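PDB 2CXI: phenylalanine--tRNA ligase beta subunit from Pyrococcus horikoshii, which forms, with the alpha subunit, the tetrameric synthetase that uses ATP to attach L-phenylalanine to tRNA(Phe), this chain being an N-terminal fragment. Local coordinates for residues R113-E116 with D117-S120. Sequence-based numbering, arbitrary orientation.
Sequences RLDE and DSLS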
loop_
_atom_site.group_PDB
_atom_site.type_symbol
_atom_site.label_atom_id
_atom_site.label_comp_id
_atom_site.label_asym_id
_atom_site.label_seq_id
_atom_site.Cartn_x
_atom_site.Cartn_y
_atom_site.Cartn_z
ATOM N N ARG A 113 0.486 22.221 -21.840
ATOM C CA ARG A 113 1.588 23.167 -21.936
ATOM C C ARG A 113 1.005 24.559 -21.715
ATOM O O ARG A 113 0.399 25.127 -22.607
ATOM C CB ARG A 113 2.297 23.043 -23.301
ATOM C CG ARG A 113 2.711 21.591 -23.699
ATOM C CD ARG A 113 3.265 21.418 -25.159
ATOM N NE ARG A 113 3.781 22.718 -25.626
ATOM C CZ ARG A 113 3.181 23.486 -26.549
ATOM N NH1 ARG A 113 2.065 23.075 -27.168
ATOM N NH2 ARG A 113 3.713 24.661 -26.869
ATOM N N LEU A 114 1.205 25.119 -20.528
ATOM C CA LEU A 114 0.552 26.361 -20.157
ATOM C C LEU A 114 1.379 27.577 -20.557
ATOM O O LEU A 114 2.566 27.460 -20.850
ATOM C CB LEU A 114 0.213 26.403 -18.650
ATOM C CG LEU A 114 -0.587 25.195 -18.167
ATOM C CD1 LEU A 114 -0.770 25.366 -16.647
ATOM C CD2 LEU A 114 -1.941 25.159 -18.940
ATOM N N ASP A 115 0.720 28.725 -20.619
ATOM C CA ASP A 115 1.396 30.015 -20.820
ATOM C C ASP A 115 0.558 31.081 -20.185
ATOM O O ASP A 115 -0.461 30.770 -19.518
ATOM C CB ASP A 115 1.657 30.308 -22.309
ATOM C CG ASP A 115 0.411 30.087 -23.211
ATOM O OD1 ASP A 115 -0.706 30.551 -22.879
ATOM O OD2 ASP A 115 0.477 29.483 -24.304
ATOM N N GLU A 116 0.957 32.344 -20.358
ATOM C CA GLU A 116 0.242 33.436 -19.703
ATOM C C GLU A 116 -1.249 33.423 -20.054
ATOM O O GLU A 116 -2.076 33.599 -19.181
ATOM C CB GLU A 116 0.832 34.818 -20.059
ATOM C CG GLU A 116 2.095 35.185 -19.259
ATOM C CD GLU A 116 2.751 36.486 -19.733
ATOM O OE1 GLU A 116 2.031 37.339 -20.357
ATOM O OE2 GLU A 116 3.987 36.663 -19.485
ATOM N N ASP A 117 -1.570 33.272 -21.337
ATOM C CA ASP A 117 -2.974 33.284 -21.781
ATOM C C ASP A 117 -3.794 32.110 -21.214
ATOM O O ASP A 117 -4.891 32.313 -20.697
ATOM C CB ASP A 117 -3.056 33.273 -23.285
ATOM C CG ASP A 117 -2.864 34.685 -23.906
ATOM O OD1 ASP A 117 -2.690 35.680 -23.168
ATOM O OD2 ASP A 117 -2.891 34.865 -25.137
ATOM N N SER A 118 -3.290 30.892 -21.367
ATOM C CA SER A 118 -4.037 29.712 -20.857
ATOM C C SER A 118 -4.154 29.704 -19.341
ATOM O O SER A 118 -5.218 29.388 -18.789
ATOM C CB SER A 118 -3.495 28.395 -21.392
ATOM O OG SER A 118 -2.124 28.219 -21.147
ATOM N N LEU A 119 -3.091 30.091 -18.641
ATOM C CA LEU A 119 -3.174 30.156 -17.173
ATOM C C LEU A 119 -4.159 31.223 -16.681
ATOM O O LEU A 119 -4.920 31.029 -15.717
ATOM C CB LEU A 119 -1.774 30.427 -16.588
ATOM C CG LEU A 119 -1.613 30.361 -15.077
ATOM C CD1 LEU A 119 -2.171 28.986 -14.551
ATOM C CD2 LEU A 119 -0.077 30.594 -14.776
ATOM N N SER A 120 -4.161 32.370 -17.348
ATOM C CA SER A 120 -5.049 33.406 -16.938
ATOM C C SER A 120 -6.533 33.043 -17.266
ATOM O O SER A 120 -7.416 33.331 -16.467
ATOM C CB SER A 120 -4.580 34.782 -17.470
ATOM O OG SER A 120 -5.453 35.279 -18.437
HETATM O O HOH W 1 -1.348 27.196 -23.380
#
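Asp115 and Ser118 bond to each other twice, each side chain accepting from the other residue's backbone. The amide N of Ser118 donates to Asp115 OD1 at 3.0 Å; the N-H...O angle of 176° makes this bond almost straight, and it meets the oxygen close to the line of its C-O bond. In return, Asp115 N donates to Ser118 OG over 2.9 Å, a more bent bond at 153°. Ser118 can reach back because its OG sits between its own backbone N and carbonyl carbon (chi1 55°). The reciprocal pair is a capping box, with Asp115 as N-cap of helix 116-133, which follows strand 103-110; the cap itself lies in the B3/4 domain. Regular helix bonding starts at once, Leu119 N giving to Asp115 O and Ser120 N to Glu116 O. One water bridges three polar atoms: it donates to Arg113 O at 2.8 Å and, weakly, to Asp115 OD2, and is hydrogen-bonded to Ser118 OG at 2.6 Å. Asp115 OD2 also forms a salt bridge with Arg13, so both carboxylate oxygens are engaged. Replacing Asp115 by an alanine removes both oxygens, which would probably leave Ser118 N without its capping acceptor and Arg13 without this carboxylate. Asp117 turns to other partners, its OD1 salt-bridged to Lys44 and OD2 hydrogen-bonded to Ser7. Away from these polar groups, Leu114 CD1 lies a loose 4.4 Å from Leu119 CD1.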